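Local structure of uncharacterized protein (Parabacteroides merdae, 4MXN) at residues 187-192 with 212-217; 116-121 with 163-168; 203-208 with 227-232. The protein is uncharacterised, but as a putative glycosyl hydrolase of family 28 it probably cleaves glycosidic bonds in a polysaccharide, perhaps a pectin-like one. One frame throughout, in Å; residues are numbered along the deposited sequence.

Overall arrangement
All three contacts join neighbouring coils of a right-handed parallel beta-helix, the fold of family 28 glycosyl hydrolases. From the N terminus, contact 2 comes first: residues 163-168 close a loop of 41 residues, which includes helices 123-136 and 143-146, back onto 116-121. Contact 1 opens later, at 187-192, and within its span 203-208 begins contact 3. Contact 1 closes at 212-217 and contact 3 at 227-232, so these two cross, each joining strands about one coil apart. Strand 165-167 also pairs with strand 182-190, carrying contact 2 directly into contact 1. Contact 3 lies about 20 Å from contact 1, centre to centre, on the surface.

Contact 1 of 3, residues 187-192 with 212-217; sequences VVVNAG and CYFNMA
Val-187 meets Cys-212 at the start of the pairing, where its CB lies 4.2 Å from Cys-212 SG and its carbonyl oxygen takes the N-H of Tyr-213. A water also donates to Val-187 O and to Tyr-213 O, bridging the two carbonyls; it sits 3.3 Å above one face of the Phe-214 ring, toward the rim. Val-188 turns CG1 to the edge of the Tyr-213 ring, close to the ring plane, on the same face of the sheet. Val-189 pairs through both its backbone N and O: Val-189 N donates to Tyr-213 O (2.8 Å) and Val-189 O accepts from Asn-215 N (2.9 Å). This alternation is that of parallel strands on successive coils of a beta-helix, and strand 165-167 continues it on the other flank through Val-188 and Asn-190. The Val-189 side chain is buried with Phe-214, its CB 3.9 Å from CD1 of the ring, and Ala-198 touches both. Asn-190 crosses Asn-215 at about a right angle, the amide planes 48° apart; Asn-190 OD1 and Asn-215 ND2 come close, but the angle is too poor for a hydrogen bond. At Ala-191 a side chain replaces the backbone as acceptor. With CG of Asn-215 held between its backbone N and carbonyl carbon (chi1 86°), OD1 swings to Ala-191 N at 2.7 Å, the donor standing 36° above the carbonyl plane. A second water accepts from both Asn-215 ND2 and Gly-192 N.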
ATOM      1  N   VAL A 187      12.327  -1.209   1.816  1.00 17.52           N
ATOM      2  CA  VAL A 187      11.160  -0.320   1.865  1.00 16.93           C
ATOM      3  C   VAL A 187      11.408   0.752   2.936  1.00 19.53           C
ATOM      4  O   VAL A 187      12.023   0.478   3.955  1.00 19.03           O
ATOM      5  CB  VAL A 187       9.818  -1.090   2.081  1.00 19.87           C
ATOM      6  CG1 VAL A 187       8.633  -0.136   2.304  1.00 17.97           C
ATOM      7  CG2 VAL A 187       9.519  -2.016   0.902  1.00 20.14           C
ATOM      8  N   VAL A 188      10.981   1.975   2.674  1.00 17.44           N
ATOM      9  CA  VAL A 188      11.132   3.070   3.623  1.00 18.08           C
ATOM     10  C   VAL A 188       9.721   3.479   4.055  1.00 24.14           C
ATOM     11  O   VAL A 188       8.872   3.721   3.192  1.00 24.29           O
ATOM     12  CB  VAL A 188      11.939   4.263   3.036  1.00 22.55           C
ATOM     13  CG1 VAL A 188      11.906   5.486   3.970  1.00 23.13           C
ATOM     14  CG2 VAL A 188      13.388   3.856   2.698  1.00 22.32           C
ATOM     15  N   VAL A 189       9.455   3.513   5.381  1.00 19.93           N
ATOM     16  CA  VAL A 189       8.158   3.992   5.876  1.00 17.98           C
ATOM     17  C   VAL A 189       8.401   5.351   6.539  1.00 23.13           C
ATOM     18  O   VAL A 189       9.163   5.431   7.508  1.00 22.93           O
ATOM     19  CB  VAL A 189       7.385   3.016   6.809  1.00 20.03           C
ATOM     20  CG1 VAL A 189       6.066   3.630   7.264  1.00 19.78           C
ATOM     21  CG2 VAL A 189       7.136   1.667   6.130  1.00 18.88           C
ATOM     22  N   ASN A 190       7.802   6.422   5.968  1.00 20.65           N
ATOM     23  CA  ASN A 190       7.893   7.786   6.501  1.00 21.58           C
ATOM     24  C   ASN A 190       6.564   8.094   7.153  1.00 23.46           C
ATOM     25  O   ASN A 190       5.542   8.051   6.484  1.00 23.14           O
ATOM     26  CB  ASN A 190       8.267   8.810   5.424  1.00 23.15           C
ATOM     27  CG  ASN A 190       9.698   8.710   4.961  1.00 40.15           C
ATOM     28  OD1 ASN A 190      10.608   8.400   5.729  1.00 30.89           O
ATOM     29  ND2 ASN A 190       9.948   9.064   3.717  1.00 35.30           N
ATOM     30  N   ALA A 191       6.569   8.269   8.479  1.00 19.07           N
ATOM     31  CA  ALA A 191       5.354   8.479   9.274  1.00 18.95           C
ATOM     32  C   ALA A 191       4.494   9.621   8.749  1.00 22.24           C
ATOM     33  O   ALA A 191       3.275   9.486   8.749  1.00 20.09           O
ATOM     34  CB  ALA A 191       5.710   8.743  10.732  1.00 19.54           C
ATOM     35  N   GLY A 192       5.129  10.708   8.301  1.00 19.79           N
ATOM     36  CA  GLY A 192       4.434  11.915   7.872  1.00 19.25           C
ATOM     37  C   GLY A 192       3.733  12.477   9.090  1.00 21.92           C
ATOM     38  O   GLY A 192       4.372  12.693  10.117  1.00 20.59           O
ATOM     39  N   CYS A 212      14.698  -2.757   5.812  1.00 23.24           N
ATOM     40  CA  CYS A 212      13.583  -1.820   5.875  1.00 22.26           C
ATOM     41  C   CYS A 212      13.853  -0.747   6.909  1.00 26.30           C
ATOM     42  O   CYS A 212      14.446  -1.023   7.955  1.00 25.03           O
ATOM     43  CB  CYS A 212      12.278  -2.565   6.128  1.00 21.50           C
ATOM     44  SG  CYS A 212      11.803  -3.622   4.741  1.00 24.68           S
ATOM     45  N   TYR A 213      13.481   0.501   6.574  1.00 23.04           N
ATOM     46  CA  TYR A 213      13.691   1.652   7.460  1.00 23.43           C
ATOM     47  C   TYR A 213      12.346   2.231   7.889  1.00 25.67           C
ATOM     48  O   TYR A 213      11.461   2.414   7.045  1.00 23.94           O
ATOM     49  CB  TYR A 213      14.557   2.738   6.769  1.00 25.52           C
ATOM     50  CG  TYR A 213      14.936   3.888   7.679  1.00 28.55           C
ATOM     51  CD1 TYR A 213      15.933   3.746   8.637  1.00 31.27           C
ATOM     52  CD2 TYR A 213      14.303   5.127   7.573  1.00 29.72           C
ATOM     53  CE1 TYR A 213      16.277   4.797   9.485  1.00 33.65           C
ATOM     54  CE2 TYR A 213      14.646   6.191   8.411  1.00 31.95           C
ATOM     55  CZ  TYR A 213      15.625   6.017   9.375  1.00 39.64           C
ATOM     56  OH  TYR A 213      15.936   7.071  10.198  1.00 41.77           O
ATOM     57  N   PHE A 214      12.187   2.494   9.199  1.00 21.27           N
ATOM     58  CA  PHE A 214      10.975   3.106   9.773  1.00 21.10           C
ATOM     59  C   PHE A 214      11.424   4.439  10.373  1.00 28.15           C
ATOM     60  O   PHE A 214      12.242   4.424  11.284  1.00 27.89           O
ATOM     61  CB  PHE A 214      10.321   2.168  10.794  1.00 21.98           C
ATOM     62  CG  PHE A 214      10.030   0.803  10.222  1.00 22.95           C
ATOM     63  CD1 PHE A 214       8.853   0.561   9.516  1.00 24.40           C
ATOM     64  CD2 PHE A 214      10.956  -0.233  10.342  1.00 23.10           C
ATOM     65  CE1 PHE A 214       8.597  -0.697   8.971  1.00 23.24           C
ATOM     66  CE2 PHE A 214      10.691  -1.489   9.812  1.00 24.98           C
ATOM     67  CZ  PHE A 214       9.520  -1.712   9.125  1.00 23.07           C
ATOM     68  N   ASN A 215      10.989   5.588   9.804  1.00 27.53           N
ATOM     69  CA  ASN A 215      11.505   6.885  10.258  1.00 30.03           C
ATOM     70  C   ASN A 215      10.914   7.382  11.626  1.00 40.08           C
ATOM     71  O   ASN A 215      11.296   8.462  12.103  1.00 40.87           O
ATOM     72  CB  ASN A 215      11.291   7.946   9.164  1.00 30.22           C
ATOM     73  CG  ASN A 215       9.943   8.613   9.205  1.00 51.90           C
ATOM     74  OD1 ASN A 215       8.957   8.056   9.738  1.00 36.80           O
ATOM     75  ND2 ASN A 215       9.877   9.826   8.651  1.00 37.23           N
HETATM   76  N   MSE A 216       9.942   6.632  12.178  1.00 39.67           N
HETATM   77  CA  MSE A 216       9.199   6.856  13.431  1.00 42.23           C
HETATM   78  C   MSE A 216      10.042   6.402  14.642  1.00 50.78           C
HETATM   79  O   MSE A 216      10.915   5.561  14.480  1.00 51.12           O
HETATM   80  CB  MSE A 216       7.855   6.072  13.375  1.00 43.77           C
HETATM   81  CG  MSE A 216       8.028   4.536  13.236  1.00 50.57           C
HETATM   82 SE   MSE A 216       6.420   3.477  12.854  0.75 58.61          SE
HETATM   83  CE  MSE A 216       5.373   3.811  14.474  1.00 55.96           C
ATOM     84  N   ALA A 217       9.732   6.871  15.852  1.00 51.77           N
ATOM     85  CA  ALA A 217      10.516   6.479  17.029  1.00 53.45           C
ATOM     86  C   ALA A 217      10.054   5.157  17.697  1.00 58.13           C
ATOM     87  O   ALA A 217      10.911   4.321  17.984  1.00 58.54           O
ATOM     88  CB  ALA A 217      10.526   7.601  18.052  1.00 55.46           C
TER
HETATM   89  O   HOH W   1      10.085   0.003   6.087  1.00 25.73           O
HETATM   90  O   HOH W   2       7.862  11.734   7.527  1.00 27.28           O

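Contact 2 of 3, residues 116-121 with 163-168; sequences KGIIDG and QVTLQD
Gly-117, Ile-119 and Gly-121 exchange four nearly straight backbone hydrogen bonds with Thr-165 and Gln-167. Thr-165 N donates to Gly-117 O, Ile-119 N to Thr-165 O, Gln-167 N to Ile-119 O (2.8 Å), and Gly-121 N to Gln-167 O (2.8 Å). The strands run 12° apart, and strand 82-86 flanks 118-120 on its other edge, so the two strands are rungs of adjoining coils in one parallel face of the beta-helix. Apolar packing is split between the faces. On the buried face Ile-119 and Leu-166 lie side by side, CD1 of the isoleucine 3.7 Å from CD2 of the leucine. On the other face Ile-118 lines up with Thr-165, its CG1 3.9 Å from the threonine CB, while its CG2 touches Gln-167 CB. Polar contacts gather at the ends. Thr-165 OG1, anti to its carbonyl carbon (chi1 -71°), donates to a water that in turn donates to Lys-116 O and Gln-163 O. Carboxylate oxygens Asp-120 OD1 and Asp-168 OD2 lie 4.2 Å apart; Arg-122 N donates to Asp-120 OD1, whereas Asp-168 OD1 is bonded to Ser-123 OG and Ala-193 N.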
ATOM      1  N   LYS A 116      11.583   2.964  -6.833  1.00 21.24           N
ATOM      2  CA  LYS A 116      12.079   3.865  -5.784  1.00 21.59           C
ATOM      3  C   LYS A 116      11.181   5.088  -5.558  1.00 25.74           C
ATOM      4  O   LYS A 116      11.558   5.987  -4.802  1.00 25.81           O
ATOM      5  CB  LYS A 116      13.510   4.313  -6.112  1.00 25.17           C
ATOM      6  CG  LYS A 116      14.546   3.216  -5.915  1.00 31.62           C
ATOM      7  CD  LYS A 116      15.915   3.732  -6.304  1.00 38.94           C
ATOM      8  CE  LYS A 116      16.921   2.626  -6.417  1.00 53.52           C
ATOM      9  NZ  LYS A 116      18.261   3.154  -6.728  1.00 56.70           N
ATOM     10  N   GLY A 117       9.988   5.078  -6.162  1.00 20.18           N
ATOM     11  CA  GLY A 117       8.999   6.139  -6.019  1.00 19.87           C
ATOM     12  C   GLY A 117       8.321   6.126  -4.661  1.00 23.53           C
ATOM     13  O   GLY A 117       8.708   5.364  -3.772  1.00 21.26           O
ATOM     14  N   ILE A 118       7.262   6.942  -4.522  1.00 18.70           N
ATOM     15  CA  ILE A 118       6.549   7.152  -3.262  1.00 17.71           C
ATOM     16  C   ILE A 118       5.060   6.843  -3.419  1.00 22.03           C
ATOM     17  O   ILE A 118       4.477   7.109  -4.473  1.00 20.99           O
ATOM     18  CB  ILE A 118       6.750   8.657  -2.801  1.00 20.69           C
ATOM     19  CG1 ILE A 118       8.235   8.994  -2.528  1.00 21.20           C
ATOM     20  CG2 ILE A 118       5.849   9.071  -1.598  1.00 20.64           C
ATOM     21  CD1 ILE A 118       8.592  10.549  -2.531  1.00 27.68           C
ATOM     22  N   ILE A 119       4.468   6.274  -2.366  1.00 17.93           N
ATOM     23  CA  ILE A 119       3.021   6.120  -2.174  1.00 17.66           C
ATOM     24  C   ILE A 119       2.698   7.082  -1.028  1.00 20.44           C
ATOM     25  O   ILE A 119       3.201   6.893   0.089  1.00 18.38           O
ATOM     26  CB  ILE A 119       2.516   4.680  -1.928  1.00 20.46           C
ATOM     27  CG1 ILE A 119       3.087   3.699  -2.967  1.00 20.91           C
ATOM     28  CG2 ILE A 119       0.975   4.671  -1.929  1.00 21.57           C
ATOM     29  CD1 ILE A 119       2.693   2.148  -2.743  1.00 22.92           C
ATOM     30  N   ASP A 120       1.942   8.158  -1.328  1.00 17.69           N
ATOM     31  CA  ASP A 120       1.623   9.250  -0.395  1.00 17.48           C
ATOM     32  C   ASP A 120       0.169   9.168   0.063  1.00 20.16           C
ATOM     33  O   ASP A 120      -0.758   9.374  -0.740  1.00 19.23           O
ATOM     34  CB  ASP A 120       1.912  10.619  -1.055  1.00 19.59           C
ATOM     35  CG  ASP A 120       1.744  11.857  -0.162  1.00 27.32           C
ATOM     36  OD1 ASP A 120       1.199  11.724   0.962  1.00 27.01           O
ATOM     37  OD2 ASP A 120       2.095  12.964  -0.615  1.00 36.52           O
ATOM     38  N   GLY A 121       0.002   8.907   1.360  1.00 16.22           N
ATOM     39  CA  GLY A 121      -1.314   8.707   1.970  1.00 16.27           C
ATOM     40  C   GLY A 121      -2.146   9.929   2.256  1.00 20.50           C
ATOM     41  O   GLY A 121      -3.354   9.789   2.505  1.00 22.39           O
ATOM     42  N   GLN A 163      11.694  -1.484  -2.443  1.00 18.88           N
ATOM     43  CA  GLN A 163      12.256  -0.158  -2.756  1.00 19.33           C
ATOM     44  C   GLN A 163      11.370   1.050  -2.489  1.00 23.70           C
ATOM     45  O   GLN A 163      11.907   2.150  -2.326  1.00 22.08           O
ATOM     46  CB  GLN A 163      12.647  -0.081  -4.251  1.00 21.24           C
ATOM     47  CG  GLN A 163      13.565  -1.188  -4.768  1.00 24.06           C
ATOM     48  CD  GLN A 163      13.630  -1.114  -6.272  1.00 36.32           C
ATOM     49  OE1 GLN A 163      12.642  -1.383  -6.981  1.00 29.35           O
ATOM     50  NE2 GLN A 163      14.785  -0.716  -6.791  1.00 22.67           N
ATOM     51  N   VAL A 164      10.037   0.885  -2.552  1.00 19.89           N
ATOM     52  CA  VAL A 164       9.097   2.012  -2.430  1.00 19.67           C
ATOM     53  C   VAL A 164       9.212   2.760  -1.083  1.00 20.85           C
ATOM     54  O   VAL A 164       9.618   2.192  -0.076  1.00 19.09           O
ATOM     55  CB  VAL A 164       7.614   1.599  -2.682  1.00 23.48           C
ATOM     56  CG1 VAL A 164       7.380   1.231  -4.142  1.00 23.58           C
ATOM     57  CG2 VAL A 164       7.162   0.462  -1.750  1.00 22.89           C
ATOM     58  N   THR A 165       8.858   4.041  -1.107  1.00 18.10           N
ATOM     59  CA  THR A 165       8.751   4.871   0.083  1.00 18.75           C
ATOM     60  C   THR A 165       7.256   4.955   0.371  1.00 20.93           C
ATOM     61  O   THR A 165       6.486   5.370  -0.492  1.00 20.61           O
ATOM     62  CB  THR A 165       9.460   6.231  -0.089  1.00 19.09           C
ATOM     63  OG1 THR A 165      10.886   6.016  -0.087  1.00 21.07           O
ATOM     64  CG2 THR A 165       9.099   7.212   1.026  1.00 23.19           C
ATOM     65  N   LEU A 166       6.851   4.507   1.563  1.00 17.63           N
ATOM     66  CA  LEU A 166       5.456   4.525   2.014  1.00 17.20           C
ATOM     67  C   LEU A 166       5.346   5.713   2.935  1.00 21.02           C
ATOM     68  O   LEU A 166       5.979   5.741   3.994  1.00 21.39           O
ATOM     69  CB  LEU A 166       5.107   3.179   2.704  1.00 17.47           C
ATOM     70  CG  LEU A 166       5.234   1.947   1.791  1.00 20.70           C
ATOM     71  CD1 LEU A 166       4.932   0.679   2.537  1.00 20.89           C
ATOM     72  CD2 LEU A 166       4.335   2.085   0.557  1.00 22.15           C
ATOM     73  N   GLN A 167       4.632   6.736   2.494  1.00 16.36           N
ATOM     74  CA  GLN A 167       4.612   7.987   3.229  1.00 15.91           C
ATOM     75  C   GLN A 167       3.236   8.426   3.684  1.00 20.34           C
ATOM     76  O   GLN A 167       2.291   8.500   2.891  1.00 19.87           O
ATOM     77  CB  GLN A 167       5.223   9.070   2.334  1.00 17.32           C
ATOM     78  CG  GLN A 167       5.239  10.493   2.893  1.00 26.52           C
ATOM     79  CD  GLN A 167       5.969  11.409   1.947  1.00 42.47           C
ATOM     80  OE1 GLN A 167       7.188  11.343   1.796  1.00 38.64           O
ATOM     81  NE2 GLN A 167       5.232  12.225   1.236  1.00 30.71           N
ATOM     82  N   ASP A 168       3.176   8.839   4.961  1.00 18.15           N
ATOM     83  CA  ASP A 168       2.033   9.518   5.580  1.00 18.40           C
ATOM     84  C   ASP A 168       0.727   8.753   5.384  1.00 20.19           C
ATOM     85  O   ASP A 168      -0.287   9.305   4.968  1.00 19.60           O
ATOM     86  CB  ASP A 168       1.936  10.953   5.010  1.00 20.20           C
ATOM     87  CG  ASP A 168       0.918  11.840   5.680  1.00 25.90           C
ATOM     88  OD1 ASP A 168       0.810  11.779   6.930  1.00 23.14           O
ATOM     89  OD2 ASP A 168       0.236  12.610   4.958  1.00 24.08           O
TER
HETATM   90  O   HOH W   3      11.871   4.874  -2.229  1.00 28.57           O
HETATM   91  O   HOH W   4       1.294  13.583   2.537  1.00 20.55           O

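Contact 3 of 3, residues 203-208 with 227-232; sequences GCDGVK and SRNLIF
Cys-204 O accepts the N-H of Arg-228 (2.9 Å), and Gly-206 N donates back to Arg-228 O. Adjacent N-H groups then turn to the same strand: Val-207 N reaches Asn-229 O, and Val-207 O takes Ile-231 N (2.8 Å). The alternation of a parallel pair thus shifts by one residue at Gly-206 and Asn-229, both of positive phi (89° and 54°), and at Asn-229 the chain turns a corner of the beta-helix coil. Ser-227 OG accepts from Cys-204 N at 2.9 Å. Beyond the corner Val-207 and Leu-230 lie side by side, CB of the valine 3.6 Å from CD2 of the leucine, and Lys-208 CE rests near Ile-231 CD1. Asp-205, its CG anti to the backbone N (chi1 175°), presents one oxygen to each of two partners. OD1 is met nearly end-on along its C-O bond by Asn-229 ND2 at 3.0 Å, close to the plane of that amide. OD2 makes a salt bridge with Arg-228 NH2 at 3.1 Å, but the hydrogen bond within it is weak and the arginine poorly ordered. An alanine here removes the carboxylate, and the Asn-229 amide would probably be set free to turn, with the Arg-228 guanidinium losing this countercharge. The straighter amide bond, rather than the exposed ion pair, therefore probably gives Asp-205 its firmer hold on the neighbouring coil.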
ATOM      1  N   GLY A 203      -1.664 -14.103  10.939  1.00 24.37           N
ATOM      2  CA  GLY A 203      -1.832 -15.392  10.278  1.00 24.86           C
ATOM      3  C   GLY A 203      -1.000 -15.660   9.035  1.00 28.61           C
ATOM      4  O   GLY A 203      -1.419 -16.451   8.189  1.00 27.51           O
ATOM      5  N   CYS A 204       0.176 -15.026   8.911  1.00 25.04           N
ATOM      6  CA  CYS A 204       1.023 -15.223   7.736  1.00 24.86           C
ATOM      7  C   CYS A 204       1.933 -16.440   7.896  1.00 28.23           C
ATOM      8  O   CYS A 204       2.218 -16.891   9.014  1.00 28.40           O
ATOM      9  CB  CYS A 204       1.839 -13.969   7.437  1.00 24.39           C
ATOM     10  SG  CYS A 204       0.861 -12.554   6.885  1.00 27.67           S
ATOM     11  N   ASP A 205       2.394 -16.978   6.763  1.00 23.84           N
ATOM     12  CA  ASP A 205       3.336 -18.084   6.767  1.00 23.36           C
ATOM     13  C   ASP A 205       4.433 -17.758   5.762  1.00 29.05           C
ATOM     14  O   ASP A 205       4.234 -17.883   4.554  1.00 27.49           O
ATOM     15  CB  ASP A 205       2.653 -19.443   6.474  1.00 25.81           C
ATOM     16  CG  ASP A 205       3.595 -20.638   6.354  1.00 40.23           C
ATOM     17  OD1 ASP A 205       4.789 -20.511   6.743  1.00 37.69           O
ATOM     18  OD2 ASP A 205       3.161 -21.676   5.827  1.00 52.43           O
ATOM     19  N   GLY A 206       5.589 -17.371   6.282  1.00 28.17           N
ATOM     20  CA  GLY A 206       6.751 -17.039   5.466  1.00 27.46           C
ATOM     21  C   GLY A 206       6.722 -15.570   5.096  1.00 30.94           C
ATOM     22  O   GLY A 206       6.080 -15.176   4.115  1.00 29.46           O
ATOM     23  N   VAL A 207       7.329 -14.736   5.945  1.00 27.77           N
ATOM     24  CA  VAL A 207       7.444 -13.292   5.719  1.00 27.01           C
ATOM     25  C   VAL A 207       8.890 -12.939   5.964  1.00 29.03           C
ATOM     26  O   VAL A 207       9.384 -13.095   7.089  1.00 27.81           O
ATOM     27  CB  VAL A 207       6.455 -12.406   6.532  1.00 30.78           C
ATOM     28  CG1 VAL A 207       6.653 -10.919   6.213  1.00 29.64           C
ATOM     29  CG2 VAL A 207       5.000 -12.816   6.276  1.00 30.75           C
ATOM     30  N   LYS A 208       9.585 -12.505   4.897  1.00 24.36           N
ATOM     31  CA  LYS A 208      10.983 -12.126   5.014  1.00 23.67           C
ATOM     32  C   LYS A 208      11.100 -10.640   4.772  1.00 25.11           C
ATOM     33  O   LYS A 208      10.880 -10.180   3.647  1.00 25.11           O
ATOM     34  CB  LYS A 208      11.890 -12.933   4.060  1.00 25.93           C
ATOM     35  CG  LYS A 208      11.991 -14.416   4.366  1.00 36.55           C
ATOM     36  CD  LYS A 208      13.184 -15.008   3.621  1.00 41.96           C
ATOM     37  CE  LYS A 208      13.339 -16.487   3.821  1.00 50.72           C
ATOM     38  NZ  LYS A 208      14.709 -16.943   3.447  1.00 50.99           N
ATOM     39  N   SER A 227       1.438 -15.638  13.265  1.00 30.61           N
ATOM     40  CA  SER A 227       2.243 -15.883  12.070  1.00 29.26           C
ATOM     41  C   SER A 227       3.451 -16.783  12.354  1.00 34.94           C
ATOM     42  O   SER A 227       3.862 -16.936  13.509  1.00 36.62           O
ATOM     43  CB  SER A 227       2.714 -14.570  11.454  1.00 30.00           C
ATOM     44  OG  SER A 227       1.621 -13.764  11.047  1.00 30.84           O
ATOM     45  N   ARG A 228       4.005 -17.396  11.303  1.00 30.46           N
ATOM     46  CA  ARG A 228       5.168 -18.279  11.435  1.00 30.65           C
ATOM     47  C   ARG A 228       6.149 -18.016  10.301  1.00 31.94           C
ATOM     48  O   ARG A 228       5.770 -17.397   9.302  1.00 28.69           O
ATOM     49  CB  ARG A 228       4.754 -19.761  11.489  1.00 32.68           C
ATOM     50  CG  ARG A 228       4.109 -20.300  10.227  1.00 44.11           C
ATOM     51  CD  ARG A 228       3.570 -21.687  10.473  1.00 64.08           C
ATOM     52  NE  ARG A 228       3.434 -22.430   9.223  1.00 89.95           N
ATOM     53  CZ  ARG A 228       2.490 -23.333   8.985  1.00116.50           C
ATOM     54  NH1 ARG A 228       1.572 -23.605   9.904  1.00109.45           N
ATOM     55  NH2 ARG A 228       2.452 -23.970   7.822  1.00108.29           N
ATOM     56  N   ASN A 229       7.404 -18.491  10.464  1.00 28.95           N
ATOM     57  CA  ASN A 229       8.489 -18.306   9.493  1.00 29.81           C
ATOM     58  C   ASN A 229       8.669 -16.800   9.152  1.00 34.16           C
ATOM     59  O   ASN A 229       8.699 -16.406   7.988  1.00 33.36           O
ATOM     60  CB  ASN A 229       8.272 -19.172   8.238  1.00 29.69           C
ATOM     61  CG  ASN A 229       8.311 -20.651   8.556  1.00 50.59           C
ATOM     62  OD1 ASN A 229       9.309 -21.165   9.067  1.00 45.41           O
ATOM     63  ND2 ASN A 229       7.219 -21.366   8.292  1.00 38.64           N
ATOM     64  N   LEU A 230       8.769 -15.971  10.198  1.00 31.64           N
ATOM     65  CA  LEU A 230       9.020 -14.536  10.087  1.00 32.19           C
ATOM     66  C   LEU A 230      10.512 -14.285  10.248  1.00 36.04           C
ATOM     67  O   LEU A 230      11.099 -14.752  11.233  1.00 35.54           O
ATOM     68  CB  LEU A 230       8.239 -13.723  11.142  1.00 32.87           C
ATOM     69  CG  LEU A 230       6.728 -13.881  11.244  1.00 38.77           C
ATOM     70  CD1 LEU A 230       6.191 -12.986  12.324  1.00 39.84           C
ATOM     71  CD2 LEU A 230       6.020 -13.524   9.943  1.00 40.30           C
ATOM     72  N   ILE A 231      11.141 -13.612   9.271  1.00 31.96           N
ATOM     73  CA  ILE A 231      12.576 -13.316   9.328  1.00 32.48           C
ATOM     74  C   ILE A 231      12.784 -11.830   9.048  1.00 36.80           C
ATOM     75  O   ILE A 231      12.508 -11.354   7.942  1.00 36.89           O
ATOM     76  CB  ILE A 231      13.448 -14.205   8.383  1.00 36.42           C
ATOM     77  CG1 ILE A 231      13.238 -15.725   8.653  1.00 38.06           C
ATOM     78  CG2 ILE A 231      14.942 -13.814   8.492  1.00 37.90           C
ATOM     79  CD1 ILE A 231      13.790 -16.682   7.597  1.00 45.97           C
ATOM     80  N   PHE A 232      13.290 -11.116  10.047  1.00 31.75           N
ATOM     81  CA  PHE A 232      13.599  -9.689   9.967  1.00 31.36           C
ATOM     82  C   PHE A 232      15.110  -9.526   9.969  1.00 34.30           C
ATOM     83  O   PHE A 232      15.764  -9.956  10.924  1.00 34.91           O
ATOM     84  CB  PHE A 232      12.955  -8.922  11.139  1.00 33.61           C
ATOM     85  CG  PHE A 232      11.447  -8.953  11.170  1.00 36.71           C
ATOM     86  CD1 PHE A 232      10.765 -10.005  11.781  1.00 42.13           C
ATOM     87  CD2 PHE A 232      10.707  -7.906  10.644  1.00 39.86           C
ATOM     88  CE1 PHE A 232       9.365 -10.026  11.819  1.00 43.34           C
ATOM     89  CE2 PHE A 232       9.310  -7.923  10.688  1.00 43.19           C
ATOM     90  CZ  PHE A 232       8.650  -8.992  11.259  1.00 41.58           C
TER